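Local coordinates for cytoplasmic protein (Cryptococcus neoformans var. grubii serotype A, PDB 7LPO) that probably hydrolyses steryl beta-glucosides as a sterylglucosidase of glycoside hydrolase family 5, at residues 46-51 with 583-588; 169-172 with 176-179; 181-186 with 192-197; 203-208 with 295-300. One frame throughout, in Å; residues are numbered along the deposited sequence.

Contact 1 of 4, residues 46-51 with 583-588; sequences SAKHPN and DNWNGE. With TRS (2-amino-2-hydroxymethyl-propane-1,3-diol), chain E.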
loop_
_atom_site.group_PDB
_atom_site.type_symbol
_atom_site.label_atom_id
_atom_site.label_comp_id
_atom_site.label_asym_id
_atom_site.label_seq_id
_atom_site.Cartn_x
_atom_site.Cartn_y
_atom_site.Cartn_z
ATOM N N SER A 46 2.208 10.560 -4.948
ATOM C CA SER A 46 2.532 11.440 -6.062
ATOM C C SER A 46 3.603 10.850 -6.971
ATOM O O SER A 46 3.736 11.300 -8.112
ATOM C CB SER A 46 2.995 12.804 -5.551
ATOM O OG SER A 46 4.136 12.658 -4.725
ATOM N N ALA A 47 4.372 9.870 -6.494
ATOM C CA ALA A 47 5.358 9.198 -7.323
ATOM C C ALA A 47 4.738 8.166 -8.252
ATOM O O ALA A 47 5.471 7.479 -8.970
ATOM C CB ALA A 47 6.415 8.532 -6.453
ATOM N N LYS A 48 3.414 8.060 -8.287
ATOM C CA LYS A 48 2.775 7.099 -9.177
ATOM C C LYS A 48 2.767 7.538 -10.640
ATOM O O LYS A 48 2.558 6.702 -11.530
ATOM C CB LYS A 48 1.331 6.870 -8.746
ATOM C CG LYS A 48 1.145 6.036 -7.516
ATOM C CD LYS A 48 -0.352 5.941 -7.204
ATOM C CE LYS A 48 -0.624 5.077 -6.011
ATOM N NZ LYS A 48 -2.089 4.932 -5.787
ATOM N N HIS A 49 2.937 8.825 -10.914
ATOM C CA HIS A 49 2.786 9.351 -12.262
ATOM C C HIS A 49 3.816 10.444 -12.502
ATOM O O HIS A 49 4.275 11.091 -11.552
ATOM C CB HIS A 49 1.369 9.906 -12.513
ATOM C CG HIS A 49 0.925 10.920 -11.504
ATOM N ND1 HIS A 49 0.248 10.578 -10.356
ATOM C CD2 HIS A 49 1.046 12.268 -11.482
ATOM C CE1 HIS A 49 -0.002 11.668 -9.652
ATOM N NE2 HIS A 49 0.468 12.709 -10.316
ATOM N N PRO A 50 4.198 10.667 -13.754
ATOM C CA PRO A 50 5.208 11.688 -14.050
ATOM C C PRO A 50 4.684 13.093 -13.790
ATOM O O PRO A 50 3.480 13.336 -13.675
ATOM C CB PRO A 50 5.513 11.494 -15.547
ATOM C CG PRO A 50 4.820 10.215 -15.951
ATOM C CD PRO A 50 3.698 10.004 -14.970
ATOM N N ASN A 51 5.634 14.026 -13.731
ATOM C CA ASN A 51 5.323 15.444 -13.623
ATOM C C ASN A 51 4.301 15.858 -14.671
ATOM O O ASN A 51 4.409 15.502 -15.849
ATOM C CB ASN A 51 6.605 16.271 -13.790
ATOM C CG ASN A 51 7.589 16.066 -12.647
ATOM O OD1 ASN A 51 8.675 15.516 -12.829
ATOM N ND2 ASN A 51 7.208 16.504 -11.469
ATOM N N ASP A 583 -5.629 13.501 -4.411
ATOM C CA ASP A 583 -4.250 13.070 -4.572
ATOM C C ASP A 583 -3.816 13.030 -6.056
ATOM O O ASP A 583 -2.701 12.572 -6.301
ATOM C CB ASP A 583 -4.032 11.682 -3.952
ATOM C CG ASP A 583 -4.246 11.653 -2.437
ATOM O OD1 ASP A 583 -4.250 12.721 -1.778
ATOM O OD2 ASP A 583 -4.405 10.534 -1.901
ATOM N N ASN A 584 -4.677 13.472 -6.978
ATOM C CA ASN A 584 -4.386 13.483 -8.411
ATOM C C ASN A 584 -4.280 12.068 -8.966
ATOM O O ASN A 584 -3.485 11.806 -9.874
ATOM C CB ASN A 584 -3.106 14.262 -8.723
ATOM C CG ASN A 584 -3.194 15.704 -8.306
ATOM O OD1 ASN A 584 -4.016 16.451 -8.823
ATOM N ND2 ASN A 584 -2.362 16.103 -7.347
ATOM N N TRP A 585 -5.096 11.156 -8.434
ATOM C CA TRP A 585 -5.045 9.755 -8.842
ATOM C C TRP A 585 -6.413 9.125 -8.589
ATOM O O TRP A 585 -6.745 8.774 -7.448
ATOM C CB TRP A 585 -3.943 9.028 -8.090
ATOM C CG TRP A 585 -3.668 7.649 -8.596
ATOM C CD1 TRP A 585 -2.876 7.309 -9.649
ATOM C CD2 TRP A 585 -4.179 6.423 -8.061
ATOM N NE1 TRP A 585 -2.862 5.944 -9.809
ATOM C CE2 TRP A 585 -3.656 5.376 -8.848
ATOM C CE3 TRP A 585 -5.042 6.109 -7.002
ATOM C CZ2 TRP A 585 -3.962 4.034 -8.612
ATOM C CZ3 TRP A 585 -5.341 4.777 -6.759
ATOM C CH2 TRP A 585 -4.799 3.754 -7.563
ATOM N N ASN A 586 -7.199 8.999 -9.656
ATOM C CA ASN A 586 -8.397 8.165 -9.692
ATOM C C ASN A 586 -9.461 8.611 -8.696
ATOM O O ASN A 586 -10.321 7.818 -8.297
ATOM C CB ASN A 586 -8.034 6.694 -9.459
ATOM C CG ASN A 586 -7.286 6.089 -10.635
ATOM O OD1 ASN A 586 -7.330 6.619 -11.745
ATOM N ND2 ASN A 586 -6.611 4.966 -10.400
ATOM N N GLY A 587 -9.445 9.876 -8.312
ATOM C CA GLY A 587 -10.444 10.390 -7.406
ATOM C C GLY A 587 -10.158 10.138 -5.948
ATOM O O GLY A 587 -10.977 10.513 -5.107
ATOM N N GLU A 588 -9.029 9.521 -5.618
ATOM C CA GLU A 588 -8.674 9.290 -4.225
ATOM C C GLU A 588 -8.139 10.563 -3.584
ATOM O O GLU A 588 -7.487 11.391 -4.229
ATOM C CB GLU A 588 -7.630 8.186 -4.113
ATOM C CG GLU A 588 -8.179 6.822 -4.449
ATOM C CD GLU A 588 -7.316 5.697 -3.928
ATOM O OE1 GLU A 588 -6.208 5.969 -3.418
ATOM O OE2 GLU A 588 -7.742 4.533 -4.054
HETATM C C TRS E . -4.291 2.534 -2.191
HETATM C C1 TRS E . -4.647 1.051 -2.502
HETATM C C2 TRS E . -5.499 3.065 -1.347
HETATM C C3 TRS E . -4.448 3.210 -3.599
HETATM N N TRS E . -2.871 2.548 -1.408
HETATM O O1 TRS E . -4.450 0.315 -1.319
HETATM O O2 TRS E . -6.780 2.901 -1.965
HETATM O O3 TRS E . -3.983 4.538 -3.556
#
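Lys48 lies over one face of the Trp585 indole beside a bound Tris molecule, in the pocket of the TIM barrel expected of glycoside hydrolase family 5. The two loops follow strands 35-43 and 567-570, which pair in parallel and so reach the same end of the barrel.

The ring contacts are made by the lysine chain, extended beyond CG. Its CD makes a CH-pi contact, 3.6 Å from the centroid of the Trp585 five-membered ring; further along, its NZ forms a cation-pi contact 3.1 Å from the centroid of the six-membered ring, only 2° off the normal. Asn586 ND2 occupies the opposite face, and Trp585 NE1 bonds to Gly153 O, which fixes the indole's rotation.

Hydrogen bonds run on through Tris, probably from the crystallisation liquor. Lys48 NZ donates to its O3 at 3.0 Å and also has a salt bridge to Asp145. The same O3 donates to Glu588 OE1 at 2.6 Å, and Tris O2 to Glu588 OE2 at 2.8 Å, giving each carboxylate oxygen its own hydroxyl. Glu271, Glu521 and Tyr454 also hydrogen-bond to Tris. A type I' turn from Trp585 to Glu588 brings indole and carboxylate together.

Plain packing adds His49, whose CE1 lies 3.5 Å from Asn584 O; its buried ND1 has no polar partner in the model.

Contact 2 of 4, residues 169-172 with 176-179; sequences YHLT and AAYL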
loop_
_atom_site.group_PDB
_atom_site.type_symbol
_atom_site.label_atom_id
_atom_site.label_comp_id
_atom_site.label_asym_id
_atom_site.label_seq_id
_atom_site.Cartn_x
_atom_site.Cartn_y
_atom_site.Cartn_z
ATOM N N TYR A 169 -4.492 1.372 -27.046
ATOM C CA TYR A 169 -5.533 2.275 -27.508
ATOM C C TYR A 169 -6.894 1.613 -27.647
ATOM O O TYR A 169 -7.876 2.321 -27.892
ATOM C CB TYR A 169 -5.089 2.884 -28.831
ATOM C CG TYR A 169 -3.782 3.602 -28.630
ATOM C CD1 TYR A 169 -3.727 4.758 -27.865
ATOM C CD2 TYR A 169 -2.604 3.106 -29.151
ATOM C CE1 TYR A 169 -2.537 5.416 -27.644
ATOM C CE2 TYR A 169 -1.405 3.766 -28.947
ATOM C CZ TYR A 169 -1.380 4.919 -28.189
ATOM O OH TYR A 169 -0.198 5.587 -27.969
ATOM N N HIS A 170 -6.987 0.298 -27.455
ATOM C CA HIS A 170 -8.261 -0.403 -27.544
ATOM C C HIS A 170 -8.800 -0.815 -26.176
ATOM O O HIS A 170 -9.835 -1.488 -26.104
ATOM C CB HIS A 170 -8.115 -1.617 -28.462
ATOM C CG HIS A 170 -7.784 -1.252 -29.876
ATOM N ND1 HIS A 170 -7.414 -2.183 -30.821
ATOM C CD2 HIS A 170 -7.749 -0.052 -30.501
ATOM C CE1 HIS A 170 -7.167 -1.575 -31.966
ATOM N NE2 HIS A 170 -7.367 -0.281 -31.799
ATOM N N LEU A 171 -8.126 -0.415 -25.092
ATOM C CA LEU A 171 -8.541 -0.804 -23.750
ATOM C C LEU A 171 -9.928 -0.273 -23.425
ATOM O O LEU A 171 -10.767 -0.997 -22.880
ATOM C CB LEU A 171 -7.527 -0.285 -22.729
ATOM C CG LEU A 171 -6.136 -0.923 -22.772
ATOM C CD1 LEU A 171 -5.092 -0.089 -22.035
ATOM C CD2 LEU A 171 -6.239 -2.334 -22.170
ATOM N N THR A 172 -10.192 0.985 -23.771
ATOM C CA THR A 172 -11.461 1.615 -23.421
ATOM C C THR A 172 -12.608 1.062 -24.259
ATOM O O THR A 172 -13.683 0.763 -23.729
ATOM C CB THR A 172 -11.344 3.129 -23.601
ATOM O OG1 THR A 172 -10.370 3.644 -22.681
ATOM C CG2 THR A 172 -12.687 3.812 -23.374
ATOM N N ALA A 176 -11.668 -3.371 -21.516
ATOM C CA ALA A 176 -10.613 -4.192 -20.937
ATOM C C ALA A 176 -9.954 -3.498 -19.755
ATOM O O ALA A 176 -9.361 -4.169 -18.911
ATOM C CB ALA A 176 -9.574 -4.527 -22.007
ATOM N N ALA A 177 -10.039 -2.177 -19.688
ATOM C CA ALA A 177 -9.619 -1.405 -18.530
ATOM C C ALA A 177 -10.358 -0.076 -18.567
ATOM O O ALA A 177 -10.686 0.432 -19.646
ATOM C CB ALA A 177 -8.106 -1.174 -18.512
ATOM N N TYR A 178 -10.616 0.484 -17.384
ATOM C CA TYR A 178 -11.201 1.813 -17.258
ATOM C C TYR A 178 -10.091 2.764 -16.831
ATOM O O TYR A 178 -9.544 2.634 -15.731
ATOM C CB TYR A 178 -12.349 1.839 -16.255
ATOM C CG TYR A 178 -13.573 1.091 -16.700
ATOM C CD1 TYR A 178 -14.046 1.205 -18.005
ATOM C CD2 TYR A 178 -14.262 0.262 -15.815
ATOM C CE1 TYR A 178 -15.159 0.509 -18.423
ATOM C CE2 TYR A 178 -15.390 -0.428 -16.220
ATOM C CZ TYR A 178 -15.831 -0.299 -17.522
ATOM O OH TYR A 178 -16.950 -0.976 -17.935
ATOM N N LEU A 179 -9.762 3.707 -17.702
ATOM C CA LEU A 179 -8.768 4.731 -17.428
ATOM C C LEU A 179 -9.480 6.014 -17.029
ATOM O O LEU A 179 -10.428 6.437 -17.699
ATOM C CB LEU A 179 -7.898 4.988 -18.657
ATOM C CG LEU A 179 -6.767 4.007 -18.945
ATOM C CD1 LEU A 179 -7.205 2.575 -18.795
ATOM C CD2 LEU A 179 -6.243 4.276 -20.361
HETATM O O HOH W 1 -10.968 3.247 -20.205
#
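Leu171 O receives the backbone N-H of Ala176, five residues on, which makes this a pi-turn in the long loop between helices 159-163 and 206-221.

Among the backbone bonds, Ala176 N to Leu171 O is the short one at 2.9 Å. The nitrogen lies in the carbonyl plane, but the bond is bent at the hydrogen, with an N-H...O angle of 131°. Ala177 N reaches the same oxygen at 3.5 Å; this second bond is weak, though straighter at 159°. One carbonyl thus collects two successive amides and reverses the chain.

Apolar packing lies beside the turn. With CG anti to its carbonyl carbon (chi1 -68°), Leu171 sends the CD2 methyl alongside the alanines, 4.0 Å from Ala176 CB and 4.3 Å from Ala177 CB. Leu161 of helix 159-163, Ala207 of helix 206-221 and Leu338 also touch the leucine, which thus packs on residues of both helices.

A single water ties the turn's flank together. It donates one hydrogen to Thr172 OG1, which is also bonded to Glu182 OE1, and the other to Ala177 O at 2.9 Å. In return it accepts from Leu179 N, so three bonds grip it: the shortest is the 2.6 Å link from its oxygen to Thr172 OG1, the longest that to Ala177 O.

Contact 3 of 4, residues 181-186 with 192-197; sequences CEWPSA and QDFPAM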
loop_
_atom_site.group_PDB
_atom_site.type_symbol
_atom_site.label_atom_id
_atom_site.label_comp_id
_atom_site.label_asym_id
_atom_site.label_seq_id
_atom_site.Cartn_x
_atom_site.Cartn_y
_atom_site.Cartn_z
ATOM N N CYS A 181 -8.584 9.057 -17.386
ATOM C CA CYS A 181 -8.527 10.101 -18.402
ATOM C C CYS A 181 -9.334 9.774 -19.654
ATOM O O CYS A 181 -9.504 10.659 -20.498
ATOM C CB CYS A 181 -7.070 10.381 -18.782
ATOM S SG CYS A 181 -6.301 9.097 -19.785
ATOM N N GLU A 182 -9.849 8.546 -19.795
ATOM C CA GLU A 182 -10.707 8.188 -20.920
ATOM C C GLU A 182 -12.087 7.749 -20.445
ATOM O O GLU A 182 -12.748 6.937 -21.095
ATOM C CB GLU A 182 -10.059 7.097 -21.776
ATOM C CG GLU A 182 -8.694 7.498 -22.343
ATOM C CD GLU A 182 -8.157 6.534 -23.404
ATOM O OE1 GLU A 182 -8.688 5.410 -23.533
ATOM O OE2 GLU A 182 -7.192 6.904 -24.113
ATOM N N TRP A 183 -12.524 8.262 -19.300
ATOM C CA TRP A 183 -13.850 7.944 -18.785
ATOM C C TRP A 183 -14.793 9.106 -19.040
ATOM O O TRP A 183 -14.422 10.252 -18.755
ATOM C CB TRP A 183 -13.801 7.658 -17.282
ATOM C CG TRP A 183 -15.170 7.438 -16.732
ATOM C CD1 TRP A 183 -16.081 8.396 -16.378
ATOM C CD2 TRP A 183 -15.804 6.176 -16.506
ATOM N NE1 TRP A 183 -17.246 7.802 -15.950
ATOM C CE2 TRP A 183 -17.094 6.440 -16.008
ATOM C CE3 TRP A 183 -15.405 4.847 -16.678
ATOM C CZ2 TRP A 183 -17.985 5.428 -15.680
ATOM C CZ3 TRP A 183 -16.287 3.843 -16.346
ATOM C CH2 TRP A 183 -17.562 4.138 -15.849
ATOM N N PRO A 184 -16.023 8.877 -19.536
ATOM C CA PRO A 184 -16.612 7.574 -19.881
ATOM C C PRO A 184 -16.220 7.094 -21.271
ATOM O O PRO A 184 -16.534 5.975 -21.660
ATOM C CB PRO A 184 -18.121 7.840 -19.809
ATOM C CG PRO A 184 -18.257 9.286 -20.212
ATOM C CD PRO A 184 -16.966 9.989 -19.775
ATOM N N SER A 185 -15.532 7.943 -22.021
ATOM C CA SER A 185 -15.058 7.566 -23.340
ATOM C C SER A 185 -13.824 8.385 -23.673
ATOM O O SER A 185 -13.665 9.512 -23.199
ATOM C CB SER A 185 -16.129 7.784 -24.414
ATOM O OG SER A 185 -16.254 9.165 -24.707
ATOM N N ALA A 186 -12.949 7.798 -24.493
ATOM C CA ALA A 186 -11.768 8.507 -24.966
ATOM C C ALA A 186 -12.139 9.728 -25.796
ATOM O O ALA A 186 -11.413 10.731 -25.783
ATOM C CB ALA A 186 -10.890 7.559 -25.793
ATOM N N GLN A 192 -13.993 14.187 -13.994
ATOM C CA GLN A 192 -14.648 14.549 -12.743
ATOM C C GLN A 192 -15.827 13.637 -12.419
ATOM O O GLN A 192 -16.245 13.584 -11.258
ATOM C CB GLN A 192 -15.096 16.015 -12.792
ATOM C CG GLN A 192 -16.160 16.352 -13.850
ATOM C CD GLN A 192 -15.617 16.392 -15.276
ATOM O OE1 GLN A 192 -14.417 16.562 -15.503
ATOM N NE2 GLN A 192 -16.508 16.225 -16.244
ATOM N N ASP A 193 -16.345 12.895 -13.399
ATOM C CA ASP A 193 -17.440 11.956 -13.181
ATOM C C ASP A 193 -16.967 10.538 -12.878
ATOM O O ASP A 193 -17.805 9.639 -12.759
ATOM C CB ASP A 193 -18.354 11.903 -14.411
ATOM C CG ASP A 193 -19.332 13.071 -14.480
ATOM O OD1 ASP A 193 -19.320 13.937 -13.576
ATOM O OD2 ASP A 193 -20.117 13.119 -15.451
ATOM N N PHE A 194 -15.666 10.305 -12.789
ATOM C CA PHE A 194 -15.126 8.966 -12.554
ATOM C C PHE A 194 -15.708 8.385 -11.265
ATOM O O PHE A 194 -15.528 8.983 -10.194
ATOM C CB PHE A 194 -13.602 9.059 -12.475
ATOM C CG PHE A 194 -12.881 7.773 -12.762
ATOM C CD1 PHE A 194 -13.289 6.937 -13.779
ATOM C CD2 PHE A 194 -11.775 7.414 -12.016
ATOM C CE1 PHE A 194 -12.621 5.757 -14.033
ATOM C CE2 PHE A 194 -11.093 6.242 -12.274
ATOM C CZ PHE A 194 -11.520 5.409 -13.276
ATOM N N PRO A 195 -16.427 7.263 -11.317
ATOM C CA PRO A 195 -17.079 6.761 -10.099
ATOM C C PRO A 195 -16.072 6.436 -9.005
ATOM O O PRO A 195 -14.967 5.951 -9.261
ATOM C CB PRO A 195 -17.825 5.504 -10.575
ATOM C CG PRO A 195 -18.005 5.688 -12.038
ATOM C CD PRO A 195 -16.808 6.486 -12.512
ATOM N N ALA A 196 -16.479 6.696 -7.769
ATOM C CA ALA A 196 -15.621 6.478 -6.612
ATOM C C ALA A 196 -15.084 5.055 -6.565
ATOM O O ALA A 196 -15.850 4.085 -6.567
ATOM C CB ALA A 196 -16.401 6.778 -5.332
ATOM N N MET A 197 -13.760 4.943 -6.501
ATOM C CA MET A 197 -13.066 3.686 -6.237
ATOM C C MET A 197 -13.303 2.648 -7.322
ATOM O O MET A 197 -13.051 1.454 -7.108
ATOM C CB MET A 197 -13.482 3.111 -4.883
ATOM C CG MET A 197 -13.038 3.928 -3.665
ATOM S SD MET A 197 -11.374 4.631 -3.776
ATOM C CE MET A 197 -10.411 3.421 -2.952
#
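Trp183 presents one face of its indole to Phe194 and Pro195, while Pro184, which follows a cis peptide, lies with CB over the opposite face. Phe194 meets that first face with its edge: the phenyl plane is turned 67° from the indole in an offset edge-to-face pair, the centroid of the Trp183 five-membered ring lying 5.3 Å from that of the Phe194 ring. The touching atom is Phe194 CD1, 3.5 Å from Trp183 CG. Further along the same face Pro195 CD approaches Trp183 CE2, also at 3.5 Å, and its CG reaches toward CZ2. Phe194 CA adds a longer CH-pi contact above the five-membered ring. CG of Trp183 is anti to its backbone nitrogen (chi1 176°), which carries the indole toward 192-197; the two aromatic side chains cross at about a right angle.

Outside the pair, Tyr178 meets Trp183 edge-to-face and His180 stacks on Phe194, continuing the aromatic cluster within this loop between helices 159-163 and 206-221. Across the two segments the contact is mainly apolar; Trp183 NE1 comes no nearer than 3.7 Å to Asp193 O. Dispersion and weak C-H to pi attraction hold the indole face against Phe194 and Pro195, and ring shape rather than directed bonds sets the fit.

Contact 4 of 4, residues 203-208 with 295-300; sequences YTHLAN and PSPTPI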
loop_
_atom_site.group_PDB
_atom_site.type_symbol
_atom_site.label_atom_id
_atom_site.label_comp_id
_atom_site.label_asym_id
_atom_site.label_seq_id
_atom_site.Cartn_x
_atom_site.Cartn_y
_atom_site.Cartn_z
ATOM N N TYR A 203 -8.810 -4.871 -11.718
ATOM C CA TYR A 203 -8.236 -6.190 -11.443
ATOM C C TYR A 203 -9.088 -7.321 -12.008
ATOM O O TYR A 203 -8.568 -8.412 -12.265
ATOM C CB TYR A 203 -8.057 -6.423 -9.937
ATOM C CG TYR A 203 -6.875 -5.713 -9.318
ATOM C CD1 TYR A 203 -5.564 -6.011 -9.707
ATOM C CD2 TYR A 203 -7.065 -4.757 -8.336
ATOM C CE1 TYR A 203 -4.478 -5.360 -9.139
ATOM C CE2 TYR A 203 -5.992 -4.106 -7.756
ATOM C CZ TYR A 203 -4.700 -4.396 -8.166
ATOM O OH TYR A 203 -3.643 -3.720 -7.584
ATOM N N THR A 204 -10.382 -7.086 -12.205
ATOM C CA THR A 204 -11.295 -8.099 -12.717
ATOM C C THR A 204 -11.866 -7.702 -14.074
ATOM O O THR A 204 -12.965 -8.123 -14.436
ATOM C CB THR A 204 -12.424 -8.378 -11.717
ATOM O OG1 THR A 204 -13.129 -7.176 -11.394
ATOM C CG2 THR A 204 -11.863 -8.970 -10.418
ATOM N N HIS A 205 -11.130 -6.899 -14.833
ATOM C CA HIS A 205 -11.393 -6.713 -16.250
ATOM C C HIS A 205 -10.266 -7.347 -17.058
ATOM O O HIS A 205 -9.225 -7.738 -16.524
ATOM C CB HIS A 205 -11.544 -5.234 -16.589
ATOM C CG HIS A 205 -12.869 -4.654 -16.204
ATOM N ND1 HIS A 205 -13.278 -4.548 -14.896
ATOM C CD2 HIS A 205 -13.871 -4.131 -16.952
ATOM C CE1 HIS A 205 -14.468 -3.978 -14.847
ATOM N NE2 HIS A 205 -14.851 -3.715 -16.082
ATOM N N LEU A 206 -10.470 -7.402 -18.373
ATOM C CA LEU A 206 -9.732 -8.342 -19.216
ATOM C C LEU A 206 -8.229 -8.065 -19.245
ATOM O O LEU A 206 -7.420 -9.000 -19.277
ATOM C CB LEU A 206 -10.310 -8.311 -20.631
ATOM C CG LEU A 206 -9.569 -9.133 -21.692
ATOM C CD1 LEU A 206 -9.499 -10.577 -21.246
ATOM C CD2 LEU A 206 -10.229 -9.039 -23.068
ATOM N N ALA A 207 -7.825 -6.799 -19.259
ATOM C CA ALA A 207 -6.398 -6.521 -19.388
ATOM C C ALA A 207 -5.634 -7.033 -18.173
ATOM O O ALA A 207 -4.650 -7.772 -18.305
ATOM C CB ALA A 207 -6.161 -5.024 -19.592
ATOM N N ASN A 208 -6.055 -6.622 -16.975
ATOM C CA ASN A 208 -5.418 -7.118 -15.761
ATOM C C ASN A 208 -5.579 -8.629 -15.633
ATOM O O ASN A 208 -4.678 -9.317 -15.135
ATOM C CB ASN A 208 -6.010 -6.433 -14.528
ATOM C CG ASN A 208 -5.252 -5.187 -14.127
ATOM O OD1 ASN A 208 -4.455 -5.211 -13.190
ATOM N ND2 ASN A 208 -5.505 -4.081 -14.833
ATOM N N PRO A 295 -20.057 -1.328 -14.642
ATOM C CA PRO A 295 -20.237 -2.471 -15.551
ATOM C C PRO A 295 -19.199 -3.542 -15.264
ATOM O O PRO A 295 -17.999 -3.274 -15.256
ATOM C CB PRO A 295 -20.053 -1.864 -16.949
ATOM C CG PRO A 295 -20.065 -0.358 -16.748
ATOM C CD PRO A 295 -19.598 -0.115 -15.342
ATOM N N SER A 296 -19.669 -4.764 -15.042
ATOM C CA SER A 296 -18.819 -5.856 -14.572
ATOM C C SER A 296 -18.991 -7.073 -15.468
ATOM O O SER A 296 -19.796 -7.969 -15.183
ATOM C CB SER A 296 -19.136 -6.203 -13.119
ATOM O OG SER A 296 -19.149 -5.034 -12.311
ATOM N N PRO A 297 -18.243 -7.149 -16.559
ATOM C CA PRO A 297 -18.309 -8.360 -17.390
ATOM C C PRO A 297 -17.727 -9.557 -16.650
ATOM O O PRO A 297 -16.762 -9.435 -15.892
ATOM C CB PRO A 297 -17.485 -8.007 -18.635
ATOM C CG PRO A 297 -16.743 -6.763 -18.313
ATOM C CD PRO A 297 -17.415 -6.080 -17.147
ATOM N N THR A 298 -18.358 -10.714 -16.838
ATOM C CA THR A 298 -17.766 -11.971 -16.412
ATOM C C THR A 298 -16.479 -12.198 -17.200
ATOM O O THR A 298 -16.257 -11.550 -18.226
ATOM C CB THR A 298 -18.744 -13.113 -16.658
ATOM O OG1 THR A 298 -18.986 -13.234 -18.068
ATOM C CG2 THR A 298 -20.073 -12.841 -15.950
ATOM N N PRO A 299 -15.615 -13.113 -16.755
ATOM C CA PRO A 299 -14.401 -13.394 -17.549
ATOM C C PRO A 299 -14.693 -13.712 -19.011
ATOM O O PRO A 299 -14.016 -13.177 -19.900
ATOM C CB PRO A 299 -13.765 -14.581 -16.807
ATOM C CG PRO A 299 -14.211 -14.401 -15.383
ATOM C CD PRO A 299 -15.621 -13.838 -15.469
ATOM N N ILE A 300 -15.707 -14.530 -19.295
ATOM C CA ILE A 300 -15.973 -14.892 -20.684
ATOM C C ILE A 300 -16.606 -13.722 -21.435
ATOM O O ILE A 300 -16.304 -13.489 -22.612
ATOM C CB ILE A 300 -16.844 -16.160 -20.762
ATOM C CG1 ILE A 300 -17.046 -16.570 -22.223
ATOM C CG2 ILE A 300 -18.190 -15.931 -20.098
ATOM C CD1 ILE A 300 -15.782 -16.919 -22.947
HETATM O O HOH W 2 -14.728 -10.826 -14.469
HETATM O O HOH W 3 -15.718 -7.259 -14.447
#
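Thr204 meets Pro297 through its backbone, with two waters bridging their carbonyl oxygens. Each water donates one hydrogen to each carbonyl oxygen. Both lie 2.8 Å from Pro297 O, and the nearer of them to Thr204 O is 2.9 Å from that atom. Thr204 O and Pro297 O, 4.3 Å apart, are thus both supplied with donors. The Thr204 hydroxyl turns elsewhere, to Thr201 O.

His205 follows at the N-cap position of helix 206-221. With CG beside the backbone nitrogen (chi1 -77°), its imidazole reaches across to the other segment. NE2 donates a weak hydrogen bond to Pro295 O at 3.3 Å, bent to 132° at the hydrogen; the acceptor sits at the ring edge, near its plane. Pro297 CD packs obliquely against the same nitrogen, 3.6 Å from NE2, and one bridging water stands over a face of the ring. Tyr178 meets the imidazole from outside the two segments.

From Leu206 onward the chain turns into the helix, where Ala207 is backbone-bonded to Ala176. The second segment likewise leads from strand 294-295 into helix 299-306; Thr298 is its N-cap, its OG1 accepting from Glu301 N. The contact therefore joins two helix starts mainly by water and one histidine. Because ND1 of His205 is bonded to Thr201 O while NE2 addresses Pro295 O, the two carbonyl oxygens might modestly help a protonated imidazole, although the NE2 bond is weak.

In the fold
Contact 1 spans most of the chain, and the other three are nested inside the loop it closes, with contact 2 first, then contact 3, then contact 4. Contacts 2 and 3 and the first segment of contact 4 belong to the run of chain from helix 159-163 into the start of helix 206-221. Contact 2 is in the middle, its centre about 11 Å from those of contacts 3 and 4; Tyr178 packs on Trp183 of one and His205 of the other. Contact 3, about 15 Å from contact 1 between centres, adjoins the Tris pocket: Met197 touches Glu588 and Phe194 touches Asn586. The long loop is thus packed from the pocket wall outward to strand 294-295.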